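Ubiquitin-conjugating enzyme E2, putative (PDB 4DS2) is a putative ubiquitin-conjugating (E2) enzyme that probably carries activated ubiquitin as a thioester and hands it on to target proteins, usually together with a ubiquitin ligase. Local coordinates at residues 12-17 and 47-52; 57-62 and 131-136; 79-84 and 112-117. All coordinates share one frame; numbering follows the deposited sequence.

The three contacts are spread over one E2 domain. Interactions 1 and 3 are neighbours, with centres about 14 Å apart, and they join through Arg12 and Asp16: Arg12 NH2 reaches Pro116 O, and Asp16 OD2 meets the Tyr81 hydroxyl. Interaction 2 lies across the chain's centre, its own centre about 26 Å from interaction 1 and 25 Å from interaction 3. Strand 51-57 opens in interaction 1 and leads into loop 57-62; helix 120-132 follows 112-117 and ends at interaction 2. Along the chain, interaction 1 closes first, and interaction 3 falls wholly between the segments of interaction 2. Interactions 1 and 3 thus join helix 11-27 to loops at one end of the domain.

Interaction 1 (12-17 and 47-52); sequences RIIKDL and DTIYNW
Trp52 and Ile13 form the dense, buried part of this contact together with Tyr50, and Leu17 lies over the indole, its side chain sliding past that of Trp52 in the opposite direction. Leu17 CD1 stands over one face, 4.0 Å from the centroid of the six-membered ring and only 4° off the ring normal, which identifies a CH-pi contact. Leu17 CB closes on Trp52 CZ2 at 3.5 Å. Chi1 of -180° puts CG anti to the backbone N, and chi2 of 43° then sets CD1 over the ring. The indole also meets the helix backbone: Ile13 O lies at its edge, near the ring plane, 3.5 Å from Trp52 CZ2.

The indole itself is fixed from within its own segment. Trp52 NE1 donates to Ile49 O at 2.7 Å, and so ties the ring back to the type I turn from Thr48 to Asn51. Ile13 fits against the same turn, CG2 facing Ile49 O and CD1 touching Tyr50 CE1 at 3.4 Å, while the Tyr50 hydroxyl is bonded to Ile8 O.

Toward solvent the packing thins. Ile14 and Ile49, both partly exposed, meet obliquely, with Ile14 CG1 4.1 Å from Ile49 CD1.

No hydrogen bond crosses between the segments; the join is mainly side-chain packing, with backbone oxygens at its edges. It seats helix 11-27 against the turn between strands 40-46 and 51-57, as in the ubiquitin-conjugating (UBC) fold, where the first helix packs beside the antiparallel sheet.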
loop_
_atom_site.group_PDB
_atom_site.type_symbol
_atom_site.label_atom_id
_atom_site.label_comp_id
_atom_site.label_asym_id
_atom_site.label_seq_id
_atom_site.Cartn_x
_atom_site.Cartn_y
_atom_site.Cartn_z
ATOM N N ARG A 12 -2.151 20.545 -2.619
ATOM C CA ARG A 12 -2.807 19.308 -2.196
ATOM C C ARG A 12 -1.901 18.185 -1.709
ATOM O O ARG A 12 -2.357 17.335 -0.938
ATOM C CB ARG A 12 -3.690 18.782 -3.312
ATOM C CG ARG A 12 -5.038 19.489 -3.414
ATOM C CD ARG A 12 -6.014 18.969 -2.364
ATOM N NE ARG A 12 -6.812 17.908 -2.962
ATOM C CZ ARG A 12 -6.663 16.616 -2.742
ATOM N NH1 ARG A 12 -5.760 16.168 -1.902
ATOM N NH2 ARG A 12 -7.451 15.753 -3.357
ATOM N N ILE A 13 -0.657 18.121 -2.157
ATOM C CA ILE A 13 0.257 17.127 -1.638
ATOM C C ILE A 13 0.554 17.468 -0.161
ATOM O O ILE A 13 0.551 16.571 0.718
ATOM C CB ILE A 13 1.599 17.062 -2.412
ATOM C CG1 ILE A 13 1.418 16.594 -3.866
ATOM C CG2 ILE A 13 2.554 16.098 -1.735
ATOM C CD1 ILE A 13 2.704 16.514 -4.652
ATOM N N ILE A 14 0.862 18.756 0.077
ATOM C CA ILE A 14 1.184 19.294 1.398
ATOM C C ILE A 14 -0.040 19.145 2.328
ATOM O O ILE A 14 0.082 18.597 3.447
ATOM C CB ILE A 14 1.629 20.777 1.283
ATOM C CG1 ILE A 14 2.998 20.875 0.591
ATOM C CG2 ILE A 14 1.672 21.445 2.641
ATOM C CD1 ILE A 14 3.302 22.168 -0.140
ATOM N N LYS A 15 -1.221 19.584 1.848
ATOM C CA LYS A 15 -2.482 19.412 2.610
ATOM C C LYS A 15 -2.737 17.925 2.984
ATOM O O LYS A 15 -3.058 17.624 4.148
ATOM C CB LYS A 15 -3.674 19.989 1.846
ATOM C CG LYS A 15 -5.003 20.005 2.634
ATOM C CD LYS A 15 -6.172 19.336 1.866
ATOM C CE LYS A 15 -7.544 19.570 2.527
ATOM N NZ LYS A 15 -8.757 19.016 1.828
ATOM N N ASP A 16 -2.562 17.011 2.022
ATOM C CA ASP A 16 -2.690 15.561 2.301
ATOM C C ASP A 16 -1.616 14.935 3.178
ATOM O O ASP A 16 -1.917 13.963 3.868
ATOM C CB ASP A 16 -2.769 14.737 1.026
ATOM C CG ASP A 16 -4.060 14.963 0.271
ATOM O OD1 ASP A 16 -4.855 15.865 0.631
ATOM O OD2 ASP A 16 -4.285 14.240 -0.714
ATOM N N LEU A 17 -0.388 15.466 3.168
ATOM C CA LEU A 17 0.659 14.987 4.078
ATOM C C LEU A 17 0.310 15.416 5.516
ATOM O O LEU A 17 0.305 14.593 6.423
ATOM C CB LEU A 17 2.039 15.501 3.654
ATOM C CG LEU A 17 3.221 15.056 4.537
ATOM C CD1 LEU A 17 3.159 13.575 4.922
ATOM C CD2 LEU A 17 4.509 15.430 3.824
ATOM N N ASP A 47 10.976 12.610 1.168
ATOM C CA ASP A 47 12.217 12.816 0.435
ATOM C C ASP A 47 11.801 13.680 -0.752
ATOM O O ASP A 47 11.597 13.151 -1.860
ATOM C CB ASP A 47 12.749 11.464 -0.040
ATOM C CG ASP A 47 13.878 11.590 -1.053
ATOM O OD1 ASP A 47 14.454 12.678 -1.211
ATOM O OD2 ASP A 47 14.200 10.564 -1.687
ATOM N N THR A 48 11.658 15.001 -0.527
ATOM C CA THR A 48 10.908 15.862 -1.441
ATOM C C THR A 48 9.507 15.600 -1.018
ATOM O O THR A 48 9.263 14.565 -0.412
ATOM C CB THR A 48 11.157 15.439 -2.896
ATOM O OG1 THR A 48 12.439 15.943 -3.303
ATOM C CG2 THR A 48 10.170 15.941 -3.777
ATOM N N ILE A 49 8.577 16.526 -1.272
ATOM C CA ILE A 49 7.159 16.274 -0.933
ATOM C C ILE A 49 6.533 15.221 -1.841
ATOM O O ILE A 49 5.454 14.716 -1.568
ATOM C CB ILE A 49 6.294 17.548 -0.943
ATOM C CG1 ILE A 49 6.208 18.170 -2.354
ATOM C CG2 ILE A 49 6.855 18.573 0.031
ATOM C CD1 ILE A 49 5.194 19.278 -2.512
ATOM N N TYR A 50 7.259 14.880 -2.893
ATOM C CA TYR A 50 6.813 14.001 -3.972
ATOM C C TYR A 50 7.091 12.550 -3.720
ATOM O O TYR A 50 6.634 11.682 -4.474
ATOM C CB TYR A 50 7.485 14.416 -5.289
ATOM C CG TYR A 50 6.977 15.768 -5.738
ATOM C CD1 TYR A 50 5.789 15.877 -6.467
ATOM C CD2 TYR A 50 7.619 16.929 -5.340
ATOM C CE1 TYR A 50 5.305 17.107 -6.839
ATOM C CE2 TYR A 50 7.138 18.164 -5.696
ATOM C CZ TYR A 50 5.987 18.244 -6.447
ATOM O OH TYR A 50 5.542 19.470 -6.817
ATOM N N ASN A 51 7.777 12.280 -2.620
ATOM C CA ASN A 51 8.168 10.976 -2.298
ATOM C C ASN A 51 8.011 10.739 -0.798
ATOM O O ASN A 51 8.740 11.302 0.033
ATOM C CB ASN A 51 9.573 10.825 -2.775
ATOM C CG ASN A 51 9.805 9.472 -3.289
ATOM O OD1 ASN A 51 9.623 8.476 -2.560
ATOM N ND2 ASN A 51 10.107 9.397 -4.581
ATOM N N TRP A 52 7.011 9.936 -0.441
ATOM C CA TRP A 52 6.775 9.628 0.959
ATOM C C TRP A 52 7.161 8.214 1.203
ATOM O O TRP A 52 6.629 7.340 0.585
ATOM C CB TRP A 52 5.316 9.775 1.341
ATOM C CG TRP A 52 4.612 11.068 1.000
ATOM C CD1 TRP A 52 5.128 12.232 0.428
ATOM C CD2 TRP A 52 3.211 11.366 1.277
ATOM N NE1 TRP A 52 4.159 13.187 0.315
ATOM C CE2 TRP A 52 2.983 12.728 0.819
ATOM C CE3 TRP A 52 2.158 10.659 1.854
ATOM C CZ2 TRP A 52 1.741 13.338 0.927
ATOM C CZ3 TRP A 52 0.907 11.278 1.960
ATOM C CH2 TRP A 52 0.712 12.598 1.507
#

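Interaction 2 (57-62 and 131-136); sequences KAPADS and VFSQYK
Pro59 O, on the loop that packs against Phe132, is gripped twice by Ser62: the backbone Ser62 N donates to it at 3.1 Å, and Ser62 OG adds a weak bond at 3.3 Å. With chi1 at 77°, OG sits between the backbone N and the carbonyl carbon of Ser62, which brings the hydroxyl round toward Pro59; OG has a further weak bond with Tyr64 N. These bonds hold residues 59-62 in a tight turn.

Across the contact the main interaction is CH-pi. Ala58 CB points onto one face of the Phe132 ring, 3.5 Å from its centroid and 18° off the normal; displaced toward the rim, it comes nearest to CD2. Pro59 crosses the Phe132 side chain at about a right angle, its CD 3.8 Å from Phe132 CB, and Pro59 CG rests 3.7 Å from Ser133 OG. Ser62 CB packs against Phe132 O at the helix end. The rings of Tyr64 and Tyr71, the latter on strand 70-76, also meet Phe132.

The contact joins the C-terminal end of helix 120-132 to the loop linking strands 51-57 and 70-76, as the long helix packs across the sheet region in the E2 fold.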
loop_
_atom_site.group_PDB
_atom_site.type_symbol
_atom_site.label_atom_id
_atom_site.label_comp_id
_atom_site.label_asym_id
_atom_site.label_seq_id
_atom_site.Cartn_x
_atom_site.Cartn_y
_atom_site.Cartn_z
ATOM N N LYS A 57 2.568 -1.843 9.539
ATOM C CA LYS A 57 2.281 -3.240 9.940
ATOM C C LYS A 57 1.052 -3.691 9.189
ATOM O O LYS A 57 0.088 -2.943 9.086
ATOM C CB LYS A 57 2.017 -3.344 11.438
ATOM C CG LYS A 57 3.198 -2.910 12.309
ATOM C CD LYS A 57 4.358 -3.893 12.236
ATOM C CE LYS A 57 5.659 -3.235 12.663
ATOM N NZ LYS A 57 5.688 -2.934 14.117
ATOM N N ALA A 58 1.084 -4.903 8.648
ATOM C CA ALA A 58 -0.155 -5.541 8.187
ATOM C C ALA A 58 -1.054 -5.887 9.392
ATOM O O ALA A 58 -0.575 -5.913 10.542
ATOM C CB ALA A 58 0.147 -6.772 7.365
ATOM N N PRO A 59 -2.361 -6.143 9.142
ATOM C CA PRO A 59 -3.298 -6.557 10.198
ATOM C C PRO A 59 -2.859 -7.861 10.889
ATOM O O PRO A 59 -2.363 -8.767 10.210
ATOM C CB PRO A 59 -4.599 -6.820 9.419
ATOM C CG PRO A 59 -4.453 -6.116 8.123
ATOM C CD PRO A 59 -2.997 -6.229 7.812
ATOM N N ALA A 60 -3.061 -7.960 12.212
ATOM C CA ALA A 60 -2.840 -9.222 12.969
ATOM C C ALA A 60 -3.725 -10.349 12.391
ATOM O O ALA A 60 -3.329 -11.521 12.335
ATOM C CB ALA A 60 -3.135 -9.015 14.442
ATOM N N ASP A 61 -4.939 -9.947 12.002
ATOM C CA ASP A 61 -5.863 -10.656 11.072
ATOM C C ASP A 61 -5.243 -11.507 9.948
ATOM O O ASP A 61 -5.739 -12.585 9.675
ATOM C CB ASP A 61 -6.715 -9.580 10.364
ATOM C CG ASP A 61 -8.180 -9.911 10.305
ATOM O OD1 ASP A 61 -8.822 -10.037 11.384
ATOM O OD2 ASP A 61 -8.692 -9.970 9.160
ATOM N N SER A 62 -4.209 -11.005 9.265
ATOM C CA SER A 62 -3.792 -11.605 8.004
ATOM C C SER A 62 -2.504 -12.449 8.064
ATOM O O SER A 62 -1.726 -12.364 9.009
ATOM C CB SER A 62 -3.671 -10.519 6.922
ATOM O OG SER A 62 -2.482 -9.762 7.051
ATOM N N VAL A 131 -4.045 -5.624 -0.664
ATOM C CA VAL A 131 -2.950 -6.587 -0.740
ATOM C C VAL A 131 -2.847 -7.519 0.479
ATOM O O VAL A 131 -2.665 -8.744 0.338
ATOM C CB VAL A 131 -1.651 -5.838 -0.972
ATOM C CG1 VAL A 131 -0.446 -6.784 -0.877
ATOM C CG2 VAL A 131 -1.740 -5.171 -2.347
ATOM N N PHE A 132 -2.990 -6.946 1.672
ATOM C CA PHE A 132 -2.859 -7.713 2.905
ATOM C C PHE A 132 -4.129 -8.485 3.297
ATOM O O PHE A 132 -4.056 -9.510 4.007
ATOM C CB PHE A 132 -2.471 -6.758 4.048
ATOM C CG PHE A 132 -1.059 -6.236 3.979
ATOM C CD1 PHE A 132 -0.030 -6.965 3.360
ATOM C CD2 PHE A 132 -0.738 -5.039 4.599
ATOM C CE1 PHE A 132 1.259 -6.500 3.337
ATOM C CE2 PHE A 132 0.564 -4.573 4.589
ATOM C CZ PHE A 132 1.562 -5.309 3.958
ATOM N N SER A 133 -5.285 -7.956 2.872
ATOM C CA SER A 133 -6.585 -8.423 3.352
ATOM C C SER A 133 -7.577 -8.873 2.299
ATOM O O SER A 133 -8.298 -9.818 2.552
ATOM C CB SER A 133 -7.207 -7.381 4.258
ATOM O OG SER A 133 -6.623 -7.519 5.535
ATOM N N GLN A 134 -7.629 -8.237 1.131
ATOM C CA GLN A 134 -8.623 -8.634 0.150
ATOM C C GLN A 134 -7.994 -9.313 -1.044
ATOM O O GLN A 134 -8.546 -9.290 -2.130
ATOM C CB GLN A 134 -9.465 -7.444 -0.318
ATOM C CG GLN A 134 -10.111 -6.606 0.794
ATOM C CD GLN A 134 -11.120 -7.357 1.692
ATOM O OE1 GLN A 134 -11.597 -8.450 1.359
ATOM N NE2 GLN A 134 -11.480 -6.734 2.826
ATOM N N TYR A 135 -6.877 -9.972 -0.848
ATOM C CA TYR A 135 -6.154 -10.550 -1.976
ATOM C C TYR A 135 -6.842 -11.735 -2.640
ATOM O O TYR A 135 -6.671 -11.922 -3.874
ATOM C CB TYR A 135 -4.731 -10.968 -1.579
ATOM C CG TYR A 135 -4.671 -11.873 -0.373
ATOM C CD1 TYR A 135 -4.687 -11.332 0.921
ATOM C CD2 TYR A 135 -4.617 -13.250 -0.516
ATOM C CE1 TYR A 135 -4.646 -12.141 2.034
ATOM C CE2 TYR A 135 -4.568 -14.079 0.601
ATOM C CZ TYR A 135 -4.572 -13.520 1.878
ATOM O OH TYR A 135 -4.502 -14.318 3.000
ATOM N N LYS A 136 -7.596 -12.534 -1.856
ATOM C CA LYS A 136 -8.288 -13.761 -2.367
ATOM C C LYS A 136 -9.244 -13.505 -3.519
ATOM O O LYS A 136 -9.431 -14.393 -4.344
ATOM C CB LYS A 136 -9.047 -14.513 -1.256
ATOM C CG LYS A 136 -8.154 -15.193 -0.223
ATOM C CD LYS A 136 -8.875 -16.286 0.563
ATOM C CE LYS A 136 -8.152 -16.637 1.877
ATOM N NZ LYS A 136 -8.346 -15.753 3.076
#

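Interaction 3 (79-84 and 112-117)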
loop_
_atom_site.group_PDB
_atom_site.type_symbol
_atom_site.label_atom_id
_atom_site.label_comp_id
_atom_site.label_asym_id
_atom_site.label_seq_id
_atom_site.Cartn_x
_atom_site.Cartn_y
_atom_site.Cartn_z
ATOM N N ASP A 79 3.632 16.043 -10.606
ATOM C CA ASP A 79 3.316 17.464 -10.618
ATOM C C ASP A 79 1.848 17.682 -10.861
ATOM O O ASP A 79 1.351 18.753 -10.559
ATOM C CB ASP A 79 4.099 18.209 -11.699
ATOM C CG ASP A 79 5.586 18.039 -11.541
ATOM O OD1 ASP A 79 6.101 16.970 -11.968
ATOM O OD2 ASP A 79 6.232 18.953 -10.969
ATOM N N ASP A 80 1.161 16.670 -11.382
ATOM C CA ASP A 80 -0.267 16.760 -11.686
ATOM C C ASP A 80 -1.260 16.268 -10.577
ATOM O O ASP A 80 -2.480 16.332 -10.756
ATOM C CB ASP A 80 -0.520 16.026 -13.002
ATOM C CG ASP A 80 -1.703 16.573 -13.758
ATOM O OD1 ASP A 80 -2.164 17.665 -13.393
ATOM O OD2 ASP A 80 -2.173 15.908 -14.713
ATOM N N TYR A 81 -0.765 15.812 -9.441
ATOM C CA TYR A 81 -1.656 15.523 -8.326
ATOM C C TYR A 81 -2.503 16.779 -8.009
ATOM O O TYR A 81 -1.943 17.869 -7.909
ATOM C CB TYR A 81 -0.845 15.076 -7.099
ATOM C CG TYR A 81 -1.662 14.553 -5.958
ATOM C CD1 TYR A 81 -2.063 13.251 -5.928
ATOM C CD2 TYR A 81 -2.042 15.391 -4.912
ATOM C CE1 TYR A 81 -2.836 12.778 -4.886
ATOM C CE2 TYR A 81 -2.810 14.929 -3.858
ATOM C CZ TYR A 81 -3.202 13.614 -3.845
ATOM O OH TYR A 81 -3.963 13.089 -2.812
ATOM N N PRO A 82 -3.838 16.618 -7.802
ATOM C CA PRO A 82 -4.629 15.382 -7.559
ATOM C C PRO A 82 -5.287 14.721 -8.775
ATOM O O PRO A 82 -5.884 13.666 -8.644
ATOM C CB PRO A 82 -5.733 15.882 -6.616
ATOM C CG PRO A 82 -5.941 17.321 -7.017
ATOM C CD PRO A 82 -4.707 17.810 -7.724
ATOM N N HIS A 83 -5.166 15.326 -9.943
ATOM C CA HIS A 83 -5.674 14.743 -11.200
ATOM C C HIS A 83 -5.261 13.320 -11.390
ATOM O O HIS A 83 -6.122 12.486 -11.604
ATOM C CB HIS A 83 -5.282 15.619 -12.366
ATOM C CG HIS A 83 -5.631 17.074 -12.133
ATOM N ND1 HIS A 83 -6.907 17.519 -12.161
ATOM C CD2 HIS A 83 -4.842 18.172 -11.775
ATOM C CE1 HIS A 83 -6.932 18.850 -11.901
ATOM N NE2 HIS A 83 -5.671 19.251 -11.671
ATOM N N GLU A 84 -3.975 12.987 -11.216
ATOM C CA GLU A 84 -3.580 11.553 -11.088
ATOM C C GLU A 84 -3.065 11.244 -9.707
ATOM O O GLU A 84 -2.256 11.994 -9.170
ATOM C CB GLU A 84 -2.494 11.070 -12.064
ATOM C CG GLU A 84 -2.888 11.180 -13.515
ATOM C CD GLU A 84 -2.767 12.611 -13.956
ATOM O OE1 GLU A 84 -1.685 13.138 -13.612
ATOM O OE2 GLU A 84 -3.720 13.200 -14.572
ATOM N N ASP A 112 -8.777 2.781 -11.282
ATOM C CA ASP A 112 -10.181 2.489 -11.589
ATOM C C ASP A 112 -11.134 3.260 -10.678
ATOM O O ASP A 112 -12.254 3.614 -11.094
ATOM C CB ASP A 112 -10.479 0.983 -11.479
ATOM C CG ASP A 112 -9.665 0.142 -12.449
ATOM O OD1 ASP A 112 -8.806 0.681 -13.168
ATOM O OD2 ASP A 112 -9.883 -1.076 -12.485
ATOM N N PHE A 113 -10.665 3.564 -9.469
ATOM C CA PHE A 113 -11.511 4.097 -8.380
ATOM C C PHE A 113 -11.159 5.536 -7.966
ATOM O O PHE A 113 -11.707 6.080 -6.998
ATOM C CB PHE A 113 -11.395 3.173 -7.164
ATOM C CG PHE A 113 -11.388 1.735 -7.528
ATOM C CD1 PHE A 113 -12.507 1.140 -8.075
ATOM C CD2 PHE A 113 -10.257 0.962 -7.354
ATOM C CE1 PHE A 113 -12.496 -0.200 -8.441
ATOM C CE2 PHE A 113 -10.235 -0.382 -7.712
ATOM C CZ PHE A 113 -11.353 -0.960 -8.257
ATOM N N TRP A 114 -10.252 6.160 -8.694
ATOM C CA TRP A 114 -9.756 7.481 -8.291
ATOM C C TRP A 114 -10.692 8.556 -8.739
ATOM O O TRP A 114 -11.197 8.515 -9.846
ATOM C CB TRP A 114 -8.351 7.710 -8.858
ATOM C CG TRP A 114 -7.771 9.048 -8.480
ATOM C CD1 TRP A 114 -7.570 10.131 -9.313
ATOM C CD2 TRP A 114 -7.362 9.505 -7.154
ATOM N NE1 TRP A 114 -7.054 11.180 -8.625
ATOM C CE2 TRP A 114 -6.919 10.885 -7.322
ATOM C CE3 TRP A 114 -7.314 8.931 -5.893
ATOM C CZ2 TRP A 114 -6.441 11.638 -6.269
ATOM C CZ3 TRP A 114 -6.832 9.707 -4.826
ATOM C CH2 TRP A 114 -6.411 11.023 -5.019
ATOM N N THR A 115 -10.968 9.491 -7.849
ATOM C CA THR A 115 -11.561 10.779 -8.165
ATOM C C THR A 115 -10.695 11.813 -7.444
ATOM O O THR A 115 -10.212 11.544 -6.353
ATOM C CB THR A 115 -13.003 10.865 -7.635
ATOM O OG1 THR A 115 -13.019 10.647 -6.211
ATOM C CG2 THR A 115 -13.922 9.845 -8.350
ATOM N N PRO A 116 -10.466 12.989 -8.047
ATOM C CA PRO A 116 -9.493 14.005 -7.522
ATOM C C PRO A 116 -9.858 14.606 -6.111
ATOM O O PRO A 116 -9.049 15.205 -5.431
ATOM C CB PRO A 116 -9.512 15.087 -8.608
ATOM C CG PRO A 116 -10.818 14.909 -9.326
ATOM C CD PRO A 116 -11.137 13.441 -9.277
ATOM N N ASP A 117 -11.114 14.462 -5.769
ATOM C CA ASP A 117 -11.754 14.612 -4.476
ATOM C C ASP A 117 -10.989 13.905 -3.286
ATOM O O ASP A 117 -10.878 14.428 -2.160
ATOM C CB ASP A 117 -13.163 13.978 -4.778
ATOM C CG ASP A 117 -14.160 14.208 -3.730
ATOM O OD1 ASP A 117 -13.772 14.440 -2.577
ATOM O OD2 ASP A 117 -15.355 14.140 -4.037
#
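Trp114 and Pro82 supply the polar part of this contact. The indole NE1 donates to Pro82 O at 2.7 Å, approaching nearly along the C=O axis (C=O...N 173°), and the oxygen lies 6° out of the ring plane; the angle at the hydrogen, 141°, shows moderate bending. A second, weak bond runs from the same NE1 to His83 O at 3.4 Å, so one N-H is shared between successive carbonyls.

The aromatic part is looser. Trp114 CH2 lies 4.0 Å from Tyr81 CE1, and the planes of the two rings stand oblique to each other. Pro82, preceded by a cis peptide, places its CB 4.0 Å above the plane of the Tyr81 ring, over its centre. The Tyr81 hydroxyl probably bonds Asp16 of helix 11-27.

The aliphatic part is Pro82 CB against Pro116 CB at 4.3 Å; Pro82 CB also packs on a carbonyl, Pro116 O, at 3.6 Å.

Tyr81-Pro82 and Trp114-Thr115-Pro116 probably correspond to the Tyr-Pro and Trp-Ser/Thr-Pro elements whose two loops receive ubiquitin ligases in related E2 enzymes. The link between them relies on backbone carbonyls and ring contacts, with no charged side chain bonded across it, and so probably depends little on ionisation.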